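Local coordinates for alpha-glucosidase (Bacteroides thetaiotaomicron, PDB 5XFM), which hydrolyses beta-L-arabinopyranosides and alpha-galactosides as a bifunctional family 97 glycoside hydrolase, at residues D63-L68 against E141-F146; Q107-G112 against P129-K134; V113-S118 against V122-T127; A249-L254 against D408-M413. The protein carries 1 engineered substitution. One frame throughout, in Å; residues are numbered along the deposited sequence.

Contact 1 (D63-L68 against E141-F146); sequences DFTKNL and EEQTGF
Thr65 and Gln143 face each other where both chains leave regular strand, their CA atoms 6.7 Å apart, and they are the pair through which the two segments touch. Thr65 follows directly on strand 62-64, while Gln143 sits in the irregular step between the strand portions 141-142 and 145-146. CB of Gln143 points toward the other segment; CG lies anti to the backbone N (chi1 174°) and the extended chain carries the amide across to the Thr65 carbonyl. NE2 donates to Thr65 O at 2.8 Å; the bond is moderately bent, 148° at the hydrogen. It arrives in the carbonyl plane on a lone pair of that oxygen, although the oxygen lies 21° out of the Gln143 amide plane. NE2 also bonds to Leu55 O, so one amide nitrogen serves two backbone carbonyls and the amide is fixed in rotation.

Strand 47-59 is common to both segments, its backbone bonding to Phe64 through Met57 and to Gln143 through Gly56. Both segments belong to the beta-rich N-terminal region, of the galactose mutarotase clan, and Gln143 adds a side-chain tie between loop and turn residues that border the same strand.

The Thr65 side chain crosses that of Gln143 at about a right angle. Its methyl CG2 is placed 3.0 Å from Gln143 OE1, a separation short enough to be doubtful in detail, and 3.7 Å from Gln143 CD. The hydroxyl OG1, the second branch, makes a weak hydrogen bond with Met57 O.

Contact 2 (Q107-G112 against P129-K134); sequences QGQKLG and PHQGGK
Gln109 and Gln131 mark the closest backbone approach, CA to CA 7.6 Å: the beginning of strand 110-117 runs past the loop joining strands 121-128 and 136-147, which folds into a type I' beta turn, Gln131 to Lys134, closed by Lys134 N to Gln131 O at 3.0 Å. Gly132 and Gly133 fill the middle of the turn. The contact is a surface tie in the N-terminal, mutarotase-related region. Gln131 CG stands between the backbone N and the carbonyl carbon (chi1 72°), and the chain then runs straight out to set the amide against the backbone of Lys110. OE1 receives Lys110 N at 2.9 Å, nearly straight (169°) and on a lone pair; NE2 gives a bond to Lys110 O at 3.0 Å, with that oxygen close to the amide plane. OE1 also rests 3.4 Å from Gln109 CA. Beside this pair, Pro129 brings CD to within 3.7 Å of Lys110 O. A leucine in place of Gln131 would probably leave both the N-H and the carbonyl of Lys110 without these mates and the turn less firmly tied to the strand. Because the amide offers acceptor and donor side by side, it serves Lys110 much as a neighbouring strand's backbone would.

Contact 3 (V113-S118 against V122-T127); sequences VIFRVS and VAFRYT
Phe115 and Phe124 form a non-hydrogen-bonded pair of this antiparallel hairpin, CA atoms 4.4 Å apart. The side chains lie side by side; the ring planes are 28° apart but slid, with centroids 5.6 Å apart and little overlap, and the closer touch is Phe115 CD2 on Phe124 CB at 3.6 Å. A chi1 of 74° sets the Phe124 ring over its own backbone, leading it away from strand 110-117. On the same face Val113 CG2 meets Tyr126 CD2 at 3.8 Å and Val117 CG1 meets Val122 CG2 at 4.0 Å. The opposite face carries Ile114, whose CD1 presses on Thr127 CG2 at 3.4 Å, tighter than usual, and Arg116 and Arg125, with NH2 atoms 4.5 Å apart. Arg116 NE pairs with Glu98, which probably offsets the like charges.

Four backbone bonds fix this register, two joining Ile114 with Arg125 and two joining Arg116 with Ala123. Beyond them, Tyr126 OH bonds to Gly56 N and probably to Thr144 OG1. The hairpin lies inside its sheet between strands 91-104 and 256-266, and its aromatic face packs on Leu28 of strand 26-31 and Leu55 of strand 47-59, as in a beta-sandwich.

Contact 4 (A249-L254 against D408-M413); sequences APAFAL and DKQETM
Gln410, in the first turn of helix 410-425, reaches to Pro250 and Ala251 at the start of strand 251-253; the CA atoms of Pro250 and Gln410 are 6.3 Å apart. From CB, which points toward the strand, chi1 of 173° throws CG opposite the backbone N, and the chain stays extended, the two methylenes serving as a spacer. CD comes to 3.7 Å from Ala251 O, and there the amide divides its work. OE1 accepts Ala251 N at 3.0 Å, a nearly straight bond (166°) on a lone pair, and leans on Pro250 CA at 3.5 Å. NE2 donates to Ala251 O at 3.1 Å, that oxygen lying only 8° out of the amide plane, and gives a further bond to Ser216 O. Three hydrogen bonds therefore hold this buried amide flat and decide which way round it sits. Cut back to an alanine, this position is likely to lose the bonds to Ala251 N, Ala251 O and Ser216 O and to open a gap between helix and strand.

The helix start is itself well fastened: Lys409 is the N-cap residue, its carbonyl accepting from Thr412 N and Met413 N, and its NZ bonds to four backbone carbonyls, Gly246 O among them. The contact joins the N-terminal family region to the glycoside hydrolase 97 region, which belongs to the TIM-barrel clan. Pro250 and Phe252 bond by backbone to Val139 and Val137, so strand 251-253 pairs with strand 136-147 on one edge, and at Ala251 its other edge receives the Gln410 amide.

Overall arrangement
Contact 3 is the buried hairpin core, joined by backbone ladder and aromatic packing, whereas contacts 1 and 2 lie at the surface, each drawing its hydrogen bonds across the segments from a single glutamine. Contact 4 also uses a glutamine amide, but buried, and is the one that leaves the N-terminal domain for the barrel. Contacts 2 and 3 share strand 110-117, with Gly112 O continuing the ladder to Thr127 N. Phe64 of contact 1 packs on Leu111 of contact 2, and the Thr144 methyl of contact 1 packs on Phe124 of contact 3. Contacts 1 and 4 reach neighbouring strands, 136-147 and 251-253, without touching, while Leu254 of contact 4 packs against the 129-134 loop.

Contact 1 (D63-L68 against E141-F146)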
loop_
_atom_site.group_PDB
_atom_site.type_symbol
_atom_site.label_atom_id
_atom_site.label_comp_id
_atom_site.label_asym_id
_atom_site.label_seq_id
_atom_site.Cartn_x
_atom_site.Cartn_y
_atom_site.Cartn_z
ATOM N N ASP A 63 18.326 -2.817 28.446
ATOM C CA ASP A 63 18.502 -3.651 27.271
ATOM C C ASP A 63 17.718 -4.954 27.372
ATOM O O ASP A 63 17.757 -5.650 28.385
ATOM C CB ASP A 63 19.982 -3.919 27.013
ATOM C CG ASP A 63 20.712 -2.680 26.521
ATOM O OD1 ASP A 63 20.097 -1.589 26.513
ATOM O OD2 ASP A 63 21.881 -2.806 26.098
ATOM N N PHE A 64 16.992 -5.253 26.303
ATOM C CA PHE A 64 16.141 -6.424 26.198
ATOM C C PHE A 64 16.555 -7.209 24.949
ATOM O O PHE A 64 15.737 -7.558 24.098
ATOM C CB PHE A 64 14.686 -5.986 26.118
ATOM C CG PHE A 64 14.261 -5.114 27.267
ATOM C CD1 PHE A 64 13.992 -5.652 28.511
ATOM C CD2 PHE A 64 14.165 -3.741 27.100
ATOM C CE1 PHE A 64 13.622 -4.838 29.563
ATOM C CE2 PHE A 64 13.791 -2.922 28.146
ATOM C CZ PHE A 64 13.520 -3.463 29.376
ATOM N N THR A 65 17.850 -7.473 24.859
ATOM C CA THR A 65 18.460 -8.077 23.682
ATOM C C THR A 65 18.954 -9.491 23.970
ATOM O O THR A 65 18.865 -10.386 23.122
ATOM C CB THR A 65 19.634 -7.188 23.190
ATOM O OG1 THR A 65 19.115 -6.110 22.400
ATOM C CG2 THR A 65 20.622 -7.970 22.360
ATOM N N LYS A 66 19.450 -9.698 25.183
ATOM C CA LYS A 66 20.068 -10.972 25.533
ATOM C C LYS A 66 19.658 -11.498 26.904
ATOM O O LYS A 66 19.468 -10.724 27.837
ATOM C CB LYS A 66 21.593 -10.847 25.483
ATOM C CG LYS A 66 22.145 -10.647 24.092
ATOM C CD LYS A 66 23.658 -10.654 24.086
ATOM C CE LYS A 66 24.189 -10.511 22.673
ATOM N NZ LYS A 66 23.717 -11.624 21.804
ATOM N N ASN A 67 19.535 -12.817 27.011
ATOM C CA ASN A 67 19.381 -13.476 28.291
ATOM C C ASN A 67 18.161 -12.993 29.075
ATOM O O ASN A 67 18.279 -12.510 30.196
ATOM C CB ASN A 67 20.659 -13.288 29.116
ATOM C CG ASN A 67 21.895 -13.872 28.431
ATOM O OD1 ASN A 67 21.821 -14.921 27.788
ATOM N ND2 ASN A 67 23.023 -13.175 28.539
ATOM N N LEU A 68 16.998 -13.061 28.444
ATOM C CA LEU A 68 15.747 -12.699 29.087
ATOM C C LEU A 68 15.114 -13.889 29.786
ATOM O O LEU A 68 15.401 -15.041 29.461
ATOM C CB LEU A 68 14.759 -12.099 28.073
ATOM C CG LEU A 68 14.855 -10.622 27.638
ATOM C CD1 LEU A 68 16.275 -10.092 27.577
ATOM C CD2 LEU A 68 14.153 -10.424 26.289
ATOM N N GLU A 141 17.317 0.719 19.347
ATOM C CA GLU A 141 17.378 -0.254 18.256
ATOM C C GLU A 141 16.450 -1.449 18.463
ATOM O O GLU A 141 16.204 -1.844 19.585
ATOM C CB GLU A 141 18.831 -0.722 18.125
ATOM C CG GLU A 141 19.109 -1.879 17.207
ATOM C CD GLU A 141 20.589 -2.201 17.183
ATOM O OE1 GLU A 141 21.248 -1.995 18.227
ATOM O OE2 GLU A 141 21.098 -2.643 16.130
ATOM N N GLU A 142 15.916 -2.017 17.389
ATOM C CA GLU A 142 15.181 -3.273 17.499
ATOM C C GLU A 142 16.050 -4.430 17.022
ATOM O O GLU A 142 16.742 -4.321 16.011
ATOM C CB GLU A 142 13.863 -3.229 16.712
ATOM C CG GLU A 142 12.677 -2.738 17.531
ATOM C CD GLU A 142 11.364 -2.726 16.762
ATOM O OE1 GLU A 142 10.884 -3.801 16.339
ATOM O OE2 GLU A 142 10.801 -1.625 16.587
ATOM N N GLN A 143 16.052 -5.514 17.791
ATOM C CA GLN A 143 16.717 -6.747 17.392
ATOM C C GLN A 143 15.742 -7.606 16.576
ATOM O O GLN A 143 16.141 -8.568 15.920
ATOM C CB GLN A 143 17.228 -7.495 18.625
ATOM C CG GLN A 143 17.828 -8.867 18.367
ATOM C CD GLN A 143 18.672 -9.347 19.533
ATOM O OE1 GLN A 143 19.844 -8.996 19.648
ATOM N NE2 GLN A 143 18.072 -10.139 20.413
ATOM N N THR A 144 14.463 -7.234 16.633
ATOM C CA THR A 144 13.374 -7.938 15.948
ATOM C C THR A 144 13.772 -8.405 14.557
ATOM O O THR A 144 14.224 -7.610 13.726
ATOM C CB THR A 144 12.124 -7.037 15.820
ATOM O OG1 THR A 144 11.807 -6.460 17.094
ATOM C CG2 THR A 144 10.926 -7.828 15.295
ATOM N N GLY A 145 13.595 -9.695 14.299
ATOM C CA GLY A 145 14.057 -10.271 13.047
ATOM C C GLY A 145 13.138 -11.304 12.423
ATOM O O GLY A 145 12.126 -11.705 13.003
ATOM N N PHE A 146 13.489 -11.698 11.205
ATOM C CA PHE A 146 12.783 -12.715 10.439
ATOM C C PHE A 146 13.812 -13.601 9.729
ATOM O O PHE A 146 14.541 -13.139 8.842
ATOM C CB PHE A 146 11.826 -12.067 9.437
ATOM C CG PHE A 146 10.969 -10.989 10.038
ATOM C CD1 PHE A 146 11.407 -9.675 10.079
ATOM C CD2 PHE A 146 9.736 -11.293 10.588
ATOM C CE1 PHE A 146 10.625 -8.690 10.643
ATOM C CE2 PHE A 146 8.950 -10.307 11.156
ATOM C CZ PHE A 146 9.397 -9.007 11.183
#

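Contact 2 (Q107-G112 against P129-K134)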
loop_
_atom_site.group_PDB
_atom_site.type_symbol
_atom_site.label_atom_id
_atom_site.label_comp_id
_atom_site.label_asym_id
_atom_site.label_seq_id
_atom_site.Cartn_x
_atom_site.Cartn_y
_atom_site.Cartn_z
ATOM N N GLN A 107 18.667 -7.339 34.898
ATOM C CA GLN A 107 18.580 -6.236 35.846
ATOM C C GLN A 107 17.190 -6.157 36.469
ATOM O O GLN A 107 16.946 -5.350 37.359
ATOM C CB GLN A 107 18.920 -4.908 35.160
ATOM C CG GLN A 107 20.363 -4.775 34.683
ATOM C CD GLN A 107 20.650 -5.598 33.438
ATOM O OE1 GLN A 107 19.743 -5.906 32.661
ATOM N NE2 GLN A 107 21.914 -5.955 33.244
ATOM N N GLY A 108 16.287 -7.016 36.012
ATOM C CA GLY A 108 14.946 -7.045 36.559
ATOM C C GLY A 108 13.980 -6.116 35.847
ATOM O O GLY A 108 12.831 -5.973 36.269
ATOM N N GLN A 109 14.442 -5.460 34.786
ATOM C CA GLN A 109 13.563 -4.591 34.010
ATOM C C GLN A 109 12.632 -5.434 33.142
ATOM O O GLN A 109 12.990 -6.530 32.712
ATOM C CB GLN A 109 14.376 -3.604 33.172
ATOM C CG GLN A 109 15.185 -2.645 34.031
ATOM C CD GLN A 109 16.383 -2.070 33.313
ATOM O OE1 GLN A 109 17.078 -2.773 32.578
ATOM N NE2 GLN A 109 16.645 -0.791 33.538
ATOM N N LYS A 110 11.418 -4.932 32.939
ATOM C CA LYS A 110 10.334 -5.709 32.347
ATOM C C LYS A 110 9.974 -5.268 30.931
ATOM O O LYS A 110 10.087 -4.090 30.588
ATOM C CB LYS A 110 9.104 -5.651 33.260
ATOM C CG LYS A 110 9.323 -6.397 34.579
ATOM C CD LYS A 110 8.130 -6.332 35.520
ATOM C CE LYS A 110 8.446 -7.114 36.803
ATOM N NZ LYS A 110 7.262 -7.370 37.677
ATOM N N LEU A 111 9.561 -6.232 30.112
ATOM C CA LEU A 111 9.124 -5.970 28.741
ATOM C C LEU A 111 8.043 -6.970 28.316
ATOM O O LEU A 111 8.190 -8.163 28.530
ATOM C CB LEU A 111 10.321 -6.034 27.777
ATOM C CG LEU A 111 10.054 -6.046 26.267
ATOM C CD1 LEU A 111 9.660 -4.667 25.779
ATOM C CD2 LEU A 111 11.261 -6.551 25.486
ATOM N N GLY A 112 6.958 -6.496 27.714
ATOM C CA GLY A 112 5.942 -7.414 27.220
ATOM C C GLY A 112 6.059 -7.690 25.723
ATOM O O GLY A 112 6.531 -6.840 24.967
ATOM N N PRO A 129 6.223 -0.942 30.244
ATOM C CA PRO A 129 5.486 -0.337 31.357
ATOM C C PRO A 129 6.236 0.845 31.967
ATOM O O PRO A 129 7.420 1.033 31.681
ATOM C CB PRO A 129 5.379 -1.488 32.361
ATOM C CG PRO A 129 6.651 -2.252 32.144
ATOM C CD PRO A 129 6.951 -2.156 30.660
ATOM N N HIS A 130 5.553 1.635 32.791
ATOM C CA HIS A 130 6.235 2.618 33.625
ATOM C C HIS A 130 7.084 1.894 34.671
ATOM O O HIS A 130 6.565 1.087 35.439
ATOM C CB HIS A 130 5.234 3.545 34.315
ATOM C CG HIS A 130 5.875 4.678 35.057
ATOM N ND1 HIS A 130 6.483 4.516 36.284
ATOM C CD2 HIS A 130 5.968 5.997 34.765
ATOM C CE1 HIS A 130 6.948 5.680 36.702
ATOM N NE2 HIS A 130 6.647 6.596 35.799
ATOM N N GLN A 131 8.382 2.184 34.703
ATOM C CA GLN A 131 9.294 1.486 35.607
ATOM C C GLN A 131 10.596 2.254 35.808
ATOM O O GLN A 131 10.984 3.060 34.964
ATOM C CB GLN A 131 9.605 0.086 35.079
ATOM C CG GLN A 131 10.515 0.071 33.855
ATOM C CD GLN A 131 10.720 -1.326 33.302
ATOM O OE1 GLN A 131 11.042 -2.258 34.045
ATOM N NE2 GLN A 131 10.534 -1.481 31.994
ATOM N N GLY A 132 11.256 2.010 36.935
ATOM C CA GLY A 132 12.508 2.674 37.257
ATOM C C GLY A 132 12.392 4.177 37.419
ATOM O O GLY A 132 13.380 4.902 37.294
ATOM N N GLY A 133 11.183 4.652 37.695
ATOM C CA GLY A 133 10.948 6.078 37.818
ATOM C C GLY A 133 11.008 6.771 36.466
ATOM O O GLY A 133 11.210 7.981 36.388
ATOM N N LYS A 134 10.873 5.989 35.400
ATOM C CA LYS A 134 10.947 6.511 34.045
ATOM C C LYS A 134 9.543 6.694 33.472
ATOM O O LYS A 134 8.705 5.809 33.602
ATOM C CB LYS A 134 11.767 5.579 33.151
ATOM C CG LYS A 134 13.079 5.113 33.771
ATOM C CD LYS A 134 13.974 6.262 34.213
ATOM C CE LYS A 134 14.446 7.085 33.043
ATOM N NZ LYS A 134 15.516 8.028 33.468
#

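Contact 3 (V113-S118 against V122-T127)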
loop_
_atom_site.group_PDB
_atom_site.type_symbol
_atom_site.label_atom_id
_atom_site.label_comp_id
_atom_site.label_asym_id
_atom_site.label_seq_id
_atom_site.Cartn_x
_atom_site.Cartn_y
_atom_site.Cartn_z
ATOM N N VAL A 113 5.657 -8.887 25.295
ATOM C CA VAL A 113 5.514 -9.191 23.866
ATOM C C VAL A 113 4.152 -9.828 23.611
ATOM O O VAL A 113 3.794 -10.807 24.250
ATOM C CB VAL A 113 6.624 -10.143 23.344
ATOM C CG1 VAL A 113 6.570 -10.257 21.822
ATOM C CG2 VAL A 113 7.991 -9.673 23.784
ATOM N N ILE A 114 3.393 -9.265 22.679
ATOM C CA ILE A 114 2.042 -9.740 22.390
ATOM C C ILE A 114 1.929 -10.264 20.972
ATOM O O ILE A 114 2.248 -9.548 20.019
ATOM C CB ILE A 114 0.983 -8.628 22.578
ATOM C CG1 ILE A 114 0.934 -8.167 24.031
ATOM C CG2 ILE A 114 -0.393 -9.129 22.158
ATOM C CD1 ILE A 114 1.923 -7.102 24.370
ATOM N N PHE A 115 1.444 -11.497 20.852
ATOM C CA PHE A 115 1.186 -12.143 19.567
ATOM C C PHE A 115 -0.308 -12.312 19.322
ATOM O O PHE A 115 -1.019 -12.835 20.169
ATOM C CB PHE A 115 1.852 -13.523 19.505
ATOM C CG PHE A 115 3.335 -13.507 19.758
ATOM C CD1 PHE A 115 3.836 -13.565 21.049
ATOM C CD2 PHE A 115 4.230 -13.449 18.697
ATOM C CE1 PHE A 115 5.201 -13.565 21.280
ATOM C CE2 PHE A 115 5.601 -13.444 18.920
ATOM C CZ PHE A 115 6.087 -13.502 20.212
ATOM N N ARG A 116 -0.792 -11.839 18.182
ATOM C CA ARG A 116 -2.158 -12.120 17.754
ATOM C C ARG A 116 -2.121 -12.953 16.488
ATOM O O ARG A 116 -1.644 -12.504 15.448
ATOM C CB ARG A 116 -2.938 -10.827 17.535
ATOM C CG ARG A 116 -3.210 -10.074 18.821
ATOM C CD ARG A 116 -3.831 -8.712 18.570
ATOM N NE ARG A 116 -4.062 -8.015 19.831
ATOM C CZ ARG A 116 -4.472 -6.754 19.926
ATOM N NH1 ARG A 116 -4.682 -6.036 18.829
ATOM N NH2 ARG A 116 -4.652 -6.207 21.122
ATOM N N VAL A 117 -2.607 -14.181 16.584
ATOM C CA VAL A 117 -2.534 -15.100 15.466
ATOM C C VAL A 117 -3.919 -15.454 14.948
ATOM O O VAL A 117 -4.684 -16.141 15.623
ATOM C CB VAL A 117 -1.784 -16.389 15.849
ATOM C CG1 VAL A 117 -1.523 -17.234 14.614
ATOM C CG2 VAL A 117 -0.471 -16.047 16.536
ATOM N N SER A 118 -4.240 -14.968 13.753
ATOM C CA SER A 118 -5.447 -15.396 13.055
ATOM C C SER A 118 -5.070 -16.585 12.171
ATOM O O SER A 118 -3.953 -17.102 12.284
ATOM C CB SER A 118 -6.057 -14.250 12.241
ATOM O OG SER A 118 -5.157 -13.749 11.270
ATOM N N VAL A 122 0.128 -13.386 11.651
ATOM C CA VAL A 122 0.683 -13.110 12.961
ATOM C C VAL A 122 0.944 -11.614 13.082
ATOM O O VAL A 122 1.570 -11.028 12.214
ATOM C CB VAL A 122 1.992 -13.873 13.193
ATOM C CG1 VAL A 122 2.616 -13.457 14.517
ATOM C CG2 VAL A 122 1.752 -15.380 13.147
ATOM N N ALA A 123 0.432 -10.982 14.128
ATOM C CA ALA A 123 0.785 -9.591 14.391
ATOM C C ALA A 123 1.391 -9.518 15.775
ATOM O O ALA A 123 0.800 -10.003 16.719
ATOM C CB ALA A 123 -0.426 -8.686 14.289
ATOM N N PHE A 124 2.578 -8.951 15.923
ATOM C CA PHE A 124 3.130 -8.920 17.270
ATOM C C PHE A 124 3.794 -7.604 17.597
ATOM O O PHE A 124 4.286 -6.913 16.715
ATOM C CB PHE A 124 4.103 -10.091 17.500
ATOM C CG PHE A 124 5.434 -9.947 16.820
ATOM C CD1 PHE A 124 5.619 -10.411 15.529
ATOM C CD2 PHE A 124 6.519 -9.401 17.492
ATOM C CE1 PHE A 124 6.841 -10.301 14.912
ATOM C CE2 PHE A 124 7.746 -9.285 16.872
ATOM C CZ PHE A 124 7.904 -9.736 15.579
ATOM N N ARG A 125 3.762 -7.237 18.872
ATOM C CA ARG A 125 4.365 -5.973 19.274
ATOM C C ARG A 125 4.933 -6.053 20.677
ATOM O O ARG A 125 4.651 -6.992 21.423
ATOM C CB ARG A 125 3.351 -4.828 19.185
ATOM C CG ARG A 125 2.235 -4.890 20.212
ATOM C CD ARG A 125 1.522 -3.548 20.331
ATOM N NE ARG A 125 0.329 -3.658 21.163
ATOM C CZ ARG A 125 -0.606 -2.719 21.271
ATOM N NH1 ARG A 125 -0.507 -1.582 20.590
ATOM N NH2 ARG A 125 -1.652 -2.926 22.058
ATOM N N TYR A 126 5.771 -5.081 21.017
ATOM C CA TYR A 126 6.321 -4.994 22.359
ATOM C C TYR A 126 5.553 -3.970 23.187
ATOM O O TYR A 126 5.068 -2.974 22.654
ATOM C CB TYR A 126 7.798 -4.609 22.314
ATOM C CG TYR A 126 8.654 -5.473 21.422
ATOM C CD1 TYR A 126 8.903 -5.103 20.109
ATOM C CD2 TYR A 126 9.228 -6.650 21.895
ATOM C CE1 TYR A 126 9.693 -5.873 19.286
ATOM C CE2 TYR A 126 10.018 -7.433 21.077
ATOM C CZ TYR A 126 10.249 -7.038 19.770
ATOM O OH TYR A 126 11.039 -7.799 18.939
ATOM N N THR A 127 5.462 -4.203 24.491
ATOM C CA THR A 127 4.951 -3.188 25.407
ATOM C C THR A 127 6.016 -2.862 26.449
ATOM O O THR A 127 6.806 -3.728 26.834
ATOM C CB THR A 127 3.641 -3.629 26.102
ATOM O OG1 THR A 127 3.835 -4.873 26.789
ATOM C CG2 THR A 127 2.519 -3.788 25.084
#

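Contact 4 (A249-L254 against D408-M413)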
loop_
_atom_site.group_PDB
_atom_site.type_symbol
_atom_site.label_atom_id
_atom_site.label_comp_id
_atom_site.label_asym_id
_atom_site.label_seq_id
_atom_site.Cartn_x
_atom_site.Cartn_y
_atom_site.Cartn_z
ATOM N N ALA A 249 16.305 7.400 16.416
ATOM C CA ALA A 249 15.647 6.545 17.412
ATOM C C ALA A 249 14.312 7.125 17.870
ATOM O O ALA A 249 14.229 8.300 18.224
ATOM C CB ALA A 249 16.553 6.325 18.603
ATOM N N PRO A 250 13.250 6.307 17.808
ATOM C CA PRO A 250 11.898 6.696 18.215
ATOM C C PRO A 250 11.750 6.816 19.732
ATOM O O PRO A 250 12.353 6.061 20.493
ATOM C CB PRO A 250 11.034 5.557 17.673
ATOM C CG PRO A 250 11.937 4.388 17.685
ATOM C CD PRO A 250 13.283 4.927 17.295
ATOM N N ALA A 251 10.922 7.756 20.157
ATOM C CA ALA A 251 10.751 8.052 21.563
ATOM C C ALA A 251 9.270 8.143 21.873
ATOM O O ALA A 251 8.500 8.641 21.053
ATOM C CB ALA A 251 11.456 9.342 21.924
ATOM N N PHE A 252 8.858 7.635 23.033
ATOM C CA PHE A 252 7.453 7.746 23.421
ATOM C C PHE A 252 7.235 7.669 24.927
ATOM O O PHE A 252 8.168 7.431 25.696
ATOM C CB PHE A 252 6.609 6.680 22.707
ATOM C CG PHE A 252 7.193 5.301 22.755
ATOM C CD1 PHE A 252 8.087 4.877 21.778
ATOM C CD2 PHE A 252 6.840 4.422 23.765
ATOM C CE1 PHE A 252 8.620 3.605 21.813
ATOM C CE2 PHE A 252 7.369 3.146 23.809
ATOM C CZ PHE A 252 8.259 2.736 22.831
ATOM N N ALA A 253 5.996 7.923 25.340
ATOM C CA ALA A 253 5.627 7.916 26.750
ATOM C C ALA A 253 5.483 6.500 27.315
ATOM O O ALA A 253 5.091 5.576 26.603
ATOM C CB ALA A 253 4.335 8.686 26.948
ATOM N N LEU A 254 5.789 6.343 28.599
ATOM C CA LEU A 254 5.531 5.082 29.297
ATOM C C LEU A 254 4.291 5.227 30.166
ATOM O O LEU A 254 4.126 6.248 30.829
ATOM C CB LEU A 254 6.718 4.659 30.163
ATOM C CG LEU A 254 8.051 4.386 29.474
ATOM C CD1 LEU A 254 9.114 4.117 30.522
ATOM C CD2 LEU A 254 7.942 3.248 28.480
ATOM N N ASP A 408 11.396 8.490 6.778
ATOM C CA ASP A 408 10.682 7.612 7.698
ATOM C C ASP A 408 10.836 8.012 9.156
ATOM O O ASP A 408 10.307 7.346 10.044
ATOM C CB ASP A 408 11.159 6.158 7.510
ATOM C CG ASP A 408 10.374 5.406 6.436
ATOM O OD1 ASP A 408 9.280 5.863 6.041
ATOM O OD2 ASP A 408 10.854 4.341 5.985
ATOM N N LYS A 409 11.570 9.090 9.408
ATOM C CA LYS A 409 11.786 9.529 10.778
ATOM C C LYS A 409 10.476 9.920 11.460
ATOM O O LYS A 409 9.535 10.380 10.803
ATOM C CB LYS A 409 12.770 10.689 10.813
ATOM C CG LYS A 409 14.200 10.281 10.531
ATOM C CD LYS A 409 15.124 11.487 10.512
ATOM C CE LYS A 409 16.586 11.066 10.471
ATOM N NZ LYS A 409 17.466 12.234 10.193
ATOM N N GLN A 410 10.445 9.757 12.781
ATOM C CA GLN A 410 9.265 10.026 13.591
ATOM C C GLN A 410 8.752 11.466 13.392
ATOM O O GLN A 410 7.557 11.710 13.447
ATOM C CB GLN A 410 9.577 9.736 15.072
ATOM C CG GLN A 410 8.472 10.143 16.048
ATOM C CD GLN A 410 8.658 9.582 17.447
ATOM O OE1 GLN A 410 9.779 9.421 17.927
ATOM N NE2 GLN A 410 7.548 9.326 18.130
ATOM N N GLU A 411 9.668 12.401 13.169
ATOM C CA GLU A 411 9.363 13.794 12.813
ATOM C C GLU A 411 8.449 13.894 11.568
ATOM O O GLU A 411 7.517 14.723 11.485
ATOM C CB GLU A 411 10.687 14.538 12.596
ATOM C CG GLU A 411 10.593 15.972 12.142
ATOM C CD GLU A 411 11.896 16.723 12.377
ATOM O OE1 GLU A 411 12.488 16.555 13.467
ATOM O OE2 GLU A 411 12.330 17.471 11.472
ATOM N N THR A 412 8.719 13.024 10.605
ATOM C CA THR A 412 7.949 12.984 9.383
ATOM C C THR A 412 6.601 12.339 9.653
ATOM O O THR A 412 5.579 12.777 9.116
ATOM C CB THR A 412 8.693 12.228 8.263
ATOM O OG1 THR A 412 10.060 12.650 8.237
ATOM C CG2 THR A 412 8.056 12.510 6.903
ATOM N N MET A 413 6.596 11.294 10.481
ATOM C CA MET A 413 5.343 10.673 10.918
ATOM C C MET A 413 4.439 11.720 11.571
ATOM O O MET A 413 3.223 11.781 11.307
ATOM C CB MET A 413 5.607 9.523 11.899
ATOM C CG MET A 413 6.465 8.394 11.338
ATOM S SD MET A 413 5.758 7.675 9.843
ATOM C CE MET A 413 6.911 8.316 8.630
#